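PDB 6OMZ: dihydropteroate synthase from Mycobacterium smegmatis, which probably catalyses the condensation of para-aminobenzoate with 6-hydroxymethyl-7,8-dihydropterin diphosphate to give 7,8-dihydropteroate, a precursor of folates. Local coordinates for residues N29-S34 / A82-P87; D33-S36 / F41-T44; R46-G51 / T86-E91. The protein carries 1 engineered substitution. All coordinates share one frame; numbering follows the deposited sequence.

The chain leaves the first barrel strand, 23-29, and enters the short helix 30-35. Contact 2 closes the smallest loop here, between 33-36 and 41-44, with four residues between its ends. It includes Asp43, the N-cap of helix 44-56. Contact 1 opens on the same short helix but closes much later, at helix 78-93, so contact 2 falls within its span. Contact 3 opens on helix 44-56, after contact 2 has closed, and ends further along helix 78-93 than contact 1. Contacts 1 and 3 therefore cross, sharing Thr86 and Pro87. Together they join helices 30-35, 44-56 and 78-93 on one side of the barrel.

Contact 1 of 3, residues N29-S34 / A82-P87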
loop_
_atom_site.group_PDB
_atom_site.type_symbol
_atom_site.label_atom_id
_atom_site.label_comp_id
_atom_site.label_asym_id
_atom_site.label_seq_id
_atom_site.Cartn_x
_atom_site.Cartn_y
_atom_site.Cartn_z
ATOM N N ASN A 29 -4.460 3.745 9.509
ATOM C CA ASN A 29 -4.002 2.702 10.422
ATOM C C ASN A 29 -4.607 2.994 11.790
ATOM O O ASN A 29 -4.306 4.025 12.404
ATOM C CB ASN A 29 -2.479 2.618 10.488
ATOM C CG ASN A 29 -2.012 1.392 11.251
ATOM O OD1 ASN A 29 -2.154 1.323 12.471
ATOM N ND2 ASN A 29 -1.474 0.409 10.534
ATOM N N VAL A 30 -5.491 2.098 12.238
ATOM C CA VAL A 30 -6.267 2.331 13.451
ATOM C C VAL A 30 -5.352 2.398 14.653
ATOM O O VAL A 30 -5.575 3.188 15.578
ATOM C CB VAL A 30 -7.329 1.232 13.631
ATOM C CG1 VAL A 30 -8.181 1.524 14.872
ATOM C CG2 VAL A 30 -8.192 1.138 12.391
ATOM N N THR A 31 -4.312 1.564 14.665
ATOM C CA THR A 31 -3.393 1.549 15.791
ATOM C C THR A 31 -2.586 2.837 15.838
ATOM O O THR A 31 -2.443 3.460 16.900
ATOM C CB THR A 31 -2.479 0.326 15.698
ATOM O OG1 THR A 31 -3.251 -0.861 15.942
ATOM C CG2 THR A 31 -1.359 0.417 16.719
ATOM N N GLN A 32 -2.056 3.262 14.688
ATOM C CA GLN A 32 -1.293 4.506 14.666
ATOM C C GLN A 32 -2.183 5.704 14.992
ATOM O O GLN A 32 -1.802 6.571 15.791
ATOM C CB GLN A 32 -0.610 4.685 13.309
ATOM C CG GLN A 32 0.618 5.598 13.352
ATOM C CD GLN A 32 1.770 5.000 14.155
ATOM O OE1 GLN A 32 1.894 5.234 15.360
ATOM N NE2 GLN A 32 2.617 4.225 13.487
ATOM N N ASP A 33 -3.383 5.762 14.405
ATOM C CA ASP A 33 -4.296 6.859 14.724
ATOM C C ASP A 33 -4.601 6.913 16.211
ATOM O O ASP A 33 -4.686 8.000 16.792
ATOM C CB ASP A 33 -5.594 6.731 13.932
ATOM C CG ASP A 33 -5.418 7.089 12.472
ATOM O OD1 ASP A 33 -4.291 7.482 12.078
ATOM O OD2 ASP A 33 -6.406 6.972 11.718
ATOM N N SER A 34 -4.752 5.754 16.852
ATOM C CA SER A 34 -5.162 5.737 18.252
ATOM C C SER A 34 -4.007 6.053 19.192
ATOM O O SER A 34 -4.211 6.685 20.235
ATOM C CB SER A 34 -5.754 4.376 18.620
ATOM O OG SER A 34 -6.936 4.122 17.889
ATOM N N ALA A 82 -7.780 -7.873 14.225
ATOM C CA ALA A 82 -9.117 -7.872 13.637
ATOM C C ALA A 82 -10.078 -7.013 14.451
ATOM O O ALA A 82 -10.893 -6.271 13.885
ATOM C CB ALA A 82 -9.641 -9.308 13.529
ATOM N N ALA A 83 -9.998 -7.105 15.779
ATOM C CA ALA A 83 -10.888 -6.336 16.639
ATOM C C ALA A 83 -10.676 -4.838 16.464
ATOM O O ALA A 83 -11.598 -4.049 16.701
ATOM C CB ALA A 83 -10.676 -6.731 18.098
ATOM N N ARG A 84 -9.471 -4.426 16.063
ATOM C CA ARG A 84 -9.205 -3.004 15.856
ATOM C C ARG A 84 -9.722 -2.508 14.506
ATOM O O ARG A 84 -10.241 -1.387 14.412
ATOM C CB ARG A 84 -7.703 -2.732 15.983
ATOM C CG ARG A 84 -7.187 -2.847 17.414
ATOM C CD ARG A 84 -5.684 -2.643 17.510
ATOM N NE ARG A 84 -5.233 -2.825 18.888
ATOM C CZ ARG A 84 -3.997 -2.603 19.322
ATOM N NH1 ARG A 84 -3.061 -2.159 18.488
ATOM N NH2 ARG A 84 -3.702 -2.823 20.598
ATOM N N VAL A 85 -9.591 -3.317 13.455
ATOM C CA VAL A 85 -9.927 -2.815 12.123
ATOM C C VAL A 85 -11.416 -2.959 11.822
ATOM O O VAL A 85 -11.975 -2.120 11.113
ATOM C CB VAL A 85 -9.085 -3.487 11.020
ATOM C CG1 VAL A 85 -7.599 -3.173 11.185
ATOM C CG2 VAL A 85 -9.342 -4.997 10.961
ATOM N N THR A 86 -12.084 -4.001 12.337
ATOM C CA THR A 86 -13.435 -4.277 11.841
ATOM C C THR A 86 -14.470 -3.203 12.190
ATOM O O THR A 86 -15.312 -2.898 11.328
ATOM C CB THR A 86 -13.941 -5.662 12.289
ATOM O OG1 THR A 86 -13.789 -5.846 13.705
ATOM C CG2 THR A 86 -13.195 -6.765 11.537
ATOM N N PRO A 87 -14.462 -2.589 13.389
ATOM C CA PRO A 87 -15.432 -1.497 13.625
ATOM C C PRO A 87 -15.241 -0.325 12.684
ATOM O O PRO A 87 -16.216 0.322 12.281
ATOM C CB PRO A 87 -15.165 -1.083 15.083
ATOM C CG PRO A 87 -14.451 -2.255 15.703
ATOM C CD PRO A 87 -13.644 -2.852 14.591
#
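Arg84 is the first residue of 82-87 to meet helix 30-35, where it touches Thr31 and Val30. Its chain runs out extended from CG to NE and crosses the side chain of Thr31. CD passes 3.4 Å from Thr31 OG1. At the end, Arg84 NH1 donates a hydrogen bond to Thr31 OG1, 2.9 Å long with an angle of 151° at the hydrogen. The hydroxyl lies at the edge of the guanidinium, near its plane. With Thr31 chi1 at -70°, OG1 meets NH1 while CG2, anti to the backbone N, also lies 3.6 Å from Arg84 NH1. The backbone of Arg84 takes part too: Val30 CG1 rests 3.6 Å from Arg84 O.

Val85 comes next. Val30 CG2 lies 4.3 Å from Val85 CA. Both valines also pack on Val64 of strand 61-65, so this apolar patch sits against the barrel wall. Just past the contact, the helix kinks at Pro87.

The two short axes cross almost at right angles, 87°, with 10.4 Å at closest approach. The contact joins the short helix after the first strand of the TIM barrel to the helix after the second. The side chain of Thr31 is about 10 Å from the bound pterin-6-yl-methyl-monophosphate and does not line its pocket. Thr31 OG1 also bonds to Gly66 O, just after strand 61-65. A carbonyl oxygen can only accept, so the hydroxyl gives its proton to Gly66 while receiving one from Arg84. The polar link thus passes from the guanidinium through one hydroxyl to the strand end, beside a buried apolar patch.

Contact 2 of 3, residues D33-S36 / F41-T44; sequences DSFS and FIDT
The loop that joins helix 30-35 to helix 44-56 folds back on the first helix, and Ser34 and Asp43 meet across it. Asp43 N donates to Ser34 OG over 2.9 Å, at 154° at the hydrogen. The hydroxyl of Ser34 also bonds to Val30 O one turn back, so a backbone carbonyl and a backbone amide both hold it.

Asp43 is the N-cap of helix 44-56. Its CG is anti to the backbone N, chi1 -170°, and OD1 accepts from Arg46 N in the first turn. The residue therefore faces two ways. Its amide ties the loop back to the helix before, and its carboxylate caps the helix after. These are the helices that follow the first strand of the TIM barrel.

A water lies between Ser34 O and Phe41 O. It donates to Ser34 O at 2.8 Å. Its distance of 2.5 Å to Phe41 O is too short to be relied on.

The apolar side of the contact is made by Phe35 and Ile42, whose side chains pass across each other. Ile42 CD1 lies 3.4 Å from Phe35 CZ, a snug fit. The same methyl touches CE2 as well. On the ring's other meta carbon, Phe35 CE1 lies 3.7 Å from the carbonyl carbon C of Phe41. Ser34 CB sits above one ring face, offset toward the rim. Arg84 of helix 78-93 packs on both Phe35 and Ile42.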
loop_
_atom_site.group_PDB
_atom_site.type_symbol
_atom_site.label_atom_id
_atom_site.label_comp_id
_atom_site.label_asym_id
_atom_site.label_seq_id
_atom_site.Cartn_x
_atom_site.Cartn_y
_atom_site.Cartn_z
ATOM N N ASP A 33 -3.383 5.762 14.405
ATOM C CA ASP A 33 -4.296 6.859 14.724
ATOM C C ASP A 33 -4.601 6.913 16.211
ATOM O O ASP A 33 -4.686 8.000 16.792
ATOM C CB ASP A 33 -5.594 6.731 13.932
ATOM C CG ASP A 33 -5.418 7.089 12.472
ATOM O OD1 ASP A 33 -4.291 7.482 12.078
ATOM O OD2 ASP A 33 -6.406 6.972 11.718
ATOM N N SER A 34 -4.752 5.754 16.852
ATOM C CA SER A 34 -5.162 5.737 18.252
ATOM C C SER A 34 -4.007 6.053 19.192
ATOM O O SER A 34 -4.211 6.685 20.235
ATOM C CB SER A 34 -5.754 4.376 18.620
ATOM O OG SER A 34 -6.936 4.122 17.889
ATOM N N PHE A 35 -2.796 5.619 18.849
ATOM C CA PHE A 35 -1.708 5.568 19.817
ATOM C C PHE A 35 -0.508 6.441 19.488
ATOM O O PHE A 35 0.323 6.656 20.379
ATOM C CB PHE A 35 -1.207 4.123 19.982
ATOM C CG PHE A 35 -2.255 3.161 20.465
ATOM C CD1 PHE A 35 -3.194 3.547 21.409
ATOM C CD2 PHE A 35 -2.293 1.864 19.981
ATOM C CE1 PHE A 35 -4.151 2.659 21.862
ATOM C CE2 PHE A 35 -3.251 0.973 20.423
ATOM C CZ PHE A 35 -4.180 1.371 21.373
ATOM N N SER A 36 -0.387 6.950 18.256
ATOM C CA SER A 36 0.877 7.554 17.836
ATOM C C SER A 36 1.242 8.760 18.694
ATOM O O SER A 36 2.418 8.955 19.025
ATOM C CB SER A 36 0.826 7.952 16.359
ATOM O OG SER A 36 -0.048 9.047 16.142
ATOM N N PHE A 41 -6.399 4.454 24.674
ATOM C CA PHE A 41 -7.449 3.536 24.251
ATOM C C PHE A 41 -7.636 3.570 22.739
ATOM O O PHE A 41 -7.422 4.595 22.084
ATOM C CB PHE A 41 -8.774 3.856 24.957
ATOM C CG PHE A 41 -8.702 3.754 26.457
ATOM C CD1 PHE A 41 -8.641 2.514 27.082
ATOM C CD2 PHE A 41 -8.700 4.897 27.243
ATOM C CE1 PHE A 41 -8.570 2.418 28.463
ATOM C CE2 PHE A 41 -8.635 4.810 28.616
ATOM C CZ PHE A 41 -8.572 3.567 29.232
ATOM N N ILE A 42 -8.021 2.418 22.183
ATOM C CA ILE A 42 -8.339 2.354 20.766
ATOM C C ILE A 42 -9.482 3.315 20.482
ATOM O O ILE A 42 -10.431 3.432 21.271
ATOM C CB ILE A 42 -8.682 0.913 20.354
ATOM C CG1 ILE A 42 -7.410 0.075 20.306
ATOM C CG2 ILE A 42 -9.333 0.884 18.983
ATOM C CD1 ILE A 42 -6.534 0.415 19.111
ATOM N N ASP A 43 -9.374 4.053 19.372
ATOM C CA ASP A 43 -10.291 5.156 19.085
ATOM C C ASP A 43 -10.878 4.944 17.694
ATOM O O ASP A 43 -10.406 5.511 16.705
ATOM C CB ASP A 43 -9.578 6.506 19.210
ATOM C CG ASP A 43 -10.538 7.683 19.149
ATOM O OD1 ASP A 43 -11.689 7.507 18.688
ATOM O OD2 ASP A 43 -10.142 8.794 19.559
ATOM N N THR A 44 -11.936 4.136 17.637
ATOM C CA THR A 44 -12.600 3.853 16.369
ATOM C C THR A 44 -13.078 5.133 15.694
ATOM O O THR A 44 -12.889 5.313 14.487
ATOM C CB THR A 44 -13.782 2.911 16.607
ATOM O OG1 THR A 44 -13.294 1.653 17.068
ATOM C CG2 THR A 44 -14.584 2.717 15.329
HETATM O O HOH W 1 -6.587 6.971 21.772
#

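Contact 3 of 3, residues R46-G51 / T86-E91; sequences RAVEHG and TPVIRE
Val48 and Val88 meet where helices 44-56 and 78-93 pack, with Ala47 and Glu91 beside them. The CB of Val48 is directed at the other helix. Its CG1 is anti to the backbone N, chi1 165°, which leaves CG2 to do most of the touching. CG2 sits between two residues three apart on the partner helix. On one it lies 3.9 Å from Val88 CA, and on the other 3.8 Å from Glu91 CB. Val48 CG2 also comes within 4.1 Å of Val88 CG1, methyl to methyl.

Val88 does not aim its CB straight across. Both its methyls lie against the single methyl of Ala47 instead. Val88 CG2 lies 3.7 Å from Ala47 CB, and CG1 is a little further away. Val30 of helix 30-35 touches both Ala47 and Val88, so the apolar pair extends to that helix.

Glu91 runs past Val48 at about a right angle. Its CB lies near Val48 CG2, and the chain, extended beyond CG, carries the carboxylate along the same methyl. Glu91 OE1 lies 3.9 Å from Val48 CG2, an apolar neighbour that offers it no bond. Glu49 OE2 on the other helix is 7.0 Å from Glu91 OE1. The like charges do not touch, though each might slightly disfavour ionisation of the other.

No hydrogen bond crosses this interface; the fit rests mainly on the methyls of Ala47, Val48 and Val88 and on the side chain of Glu91. The short axes approach to 9.2 Å and run in broadly the same direction, 41° apart. Such side-by-side packing of the helices following the first two strands is characteristic of the outer layer of a TIM barrel.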
loop_
_atom_site.group_PDB
_atom_site.type_symbol
_atom_site.label_atom_id
_atom_site.label_comp_id
_atom_site.label_asym_id
_atom_site.label_seq_id
_atom_site.Cartn_x
_atom_site.Cartn_y
_atom_site.Cartn_z
ATOM N N ARG A 46 -12.045 8.196 15.822
ATOM C CA ARG A 46 -10.976 8.994 15.225
ATOM C C ARG A 46 -10.541 8.405 13.891
ATOM O O ARG A 46 -10.316 9.142 12.923
ATOM C CB ARG A 46 -9.783 9.093 16.178
ATOM C CG ARG A 46 -8.767 10.163 15.783
ATOM C CD ARG A 46 -7.322 9.711 15.956
ATOM N NE ARG A 46 -6.812 9.871 17.317
ATOM C CZ ARG A 46 -5.891 10.763 17.679
ATOM N NH1 ARG A 46 -5.367 11.592 16.785
ATOM N NH2 ARG A 46 -5.489 10.821 18.942
ATOM N N ALA A 47 -10.420 7.074 13.821
ATOM C CA ALA A 47 -10.016 6.432 12.573
ATOM C C ALA A 47 -11.099 6.569 11.514
ATOM O O ALA A 47 -10.798 6.786 10.334
ATOM C CB ALA A 47 -9.684 4.955 12.815
ATOM N N VAL A 48 -12.366 6.453 11.914
ATOM C CA VAL A 48 -13.450 6.631 10.954
ATOM C C VAL A 48 -13.459 8.058 10.412
ATOM O O VAL A 48 -13.586 8.276 9.200
ATOM C CB VAL A 48 -14.799 6.254 11.591
ATOM C CG1 VAL A 48 -15.952 6.774 10.743
ATOM C CG2 VAL A 48 -14.885 4.743 11.774
ATOM N N GLU A 49 -13.333 9.053 11.299
ATOM C CA GLU A 49 -13.304 10.434 10.820
ATOM C C GLU A 49 -12.093 10.682 9.932
ATOM O O GLU A 49 -12.162 11.479 8.989
ATOM C CB GLU A 49 -13.308 11.413 11.995
ATOM C CG GLU A 49 -14.607 11.417 12.799
ATOM C CD GLU A 49 -15.823 11.839 11.983
ATOM O OE1 GLU A 49 -15.666 12.602 11.000
ATOM O OE2 GLU A 49 -16.943 11.404 12.331
ATOM N N HIS A 50 -10.979 10.009 10.222
ATOM C CA HIS A 50 -9.804 10.092 9.360
ATOM C C HIS A 50 -10.123 9.586 7.954
ATOM O O HIS A 50 -9.857 10.269 6.957
ATOM C CB HIS A 50 -8.655 9.294 9.985
ATOM C CG HIS A 50 -7.345 9.462 9.282
ATOM N ND1 HIS A 50 -6.266 8.641 9.517
ATOM C CD2 HIS A 50 -6.935 10.366 8.360
ATOM C CE1 HIS A 50 -5.250 9.023 8.766
ATOM N NE2 HIS A 50 -5.627 10.073 8.062
ATOM N N GLY A 51 -10.728 8.403 7.863
ATOM C CA GLY A 51 -11.114 7.865 6.566
ATOM C C GLY A 51 -12.108 8.749 5.832
ATOM O O GLY A 51 -11.977 8.973 4.627
ATOM N N THR A 86 -12.084 -4.001 12.337
ATOM C CA THR A 86 -13.435 -4.277 11.841
ATOM C C THR A 86 -14.470 -3.203 12.190
ATOM O O THR A 86 -15.312 -2.898 11.328
ATOM C CB THR A 86 -13.941 -5.662 12.289
ATOM O OG1 THR A 86 -13.789 -5.846 13.705
ATOM C CG2 THR A 86 -13.195 -6.765 11.537
ATOM N N PRO A 87 -14.462 -2.589 13.389
ATOM C CA PRO A 87 -15.432 -1.497 13.625
ATOM C C PRO A 87 -15.241 -0.325 12.684
ATOM O O PRO A 87 -16.216 0.322 12.281
ATOM C CB PRO A 87 -15.165 -1.083 15.083
ATOM C CG PRO A 87 -14.451 -2.255 15.703
ATOM C CD PRO A 87 -13.644 -2.852 14.591
ATOM N N VAL A 88 -13.987 -0.022 12.353
ATOM C CA VAL A 88 -13.689 1.071 11.439
ATOM C C VAL A 88 -14.182 0.728 10.044
ATOM O O VAL A 88 -14.812 1.550 9.368
ATOM C CB VAL A 88 -12.176 1.365 11.450
ATOM C CG1 VAL A 88 -11.811 2.404 10.382
ATOM C CG2 VAL A 88 -11.735 1.824 12.840
ATOM N N ILE A 89 -13.903 -0.494 9.597
ATOM C CA ILE A 89 -14.325 -0.919 8.268
ATOM C C ILE A 89 -15.843 -0.935 8.174
ATOM O O ILE A 89 -16.414 -0.528 7.155
ATOM C CB ILE A 89 -13.712 -2.296 7.941
ATOM C CG1 ILE A 89 -12.181 -2.181 7.849
ATOM C CG2 ILE A 89 -14.284 -2.852 6.630
ATOM C CD1 ILE A 89 -11.466 -3.549 7.818
ATOM N N ARG A 90 -16.521 -1.411 9.223
ATOM C CA ARG A 90 -17.981 -1.459 9.187
ATOM C C ARG A 90 -18.583 -0.070 9.000
ATOM O O ARG A 90 -19.510 0.114 8.195
ATOM C CB ARG A 90 -18.536 -2.111 10.457
ATOM C CG ARG A 90 -18.644 -3.633 10.387
ATOM C CD ARG A 90 -19.461 -4.191 11.560
ATOM N NE ARG A 90 -18.773 -4.000 12.838
ATOM C CZ ARG A 90 -17.895 -4.862 13.353
ATOM N NH1 ARG A 90 -17.594 -5.977 12.701
ATOM N NH2 ARG A 90 -17.316 -4.605 14.520
ATOM N N GLU A 91 -18.072 0.928 9.724
ATOM C CA GLU A 91 -18.672 2.259 9.624
ATOM C C GLU A 91 -18.352 2.930 8.286
ATOM O O GLU A 91 -19.205 3.621 7.712
ATOM C CB GLU A 91 -18.222 3.122 10.801
ATOM C CG GLU A 91 -18.570 2.497 12.139
ATOM C CD GLU A 91 -18.379 3.436 13.312
ATOM O OE1 GLU A 91 -18.530 4.663 13.130
ATOM O OE2 GLU A 91 -18.079 2.941 14.419
#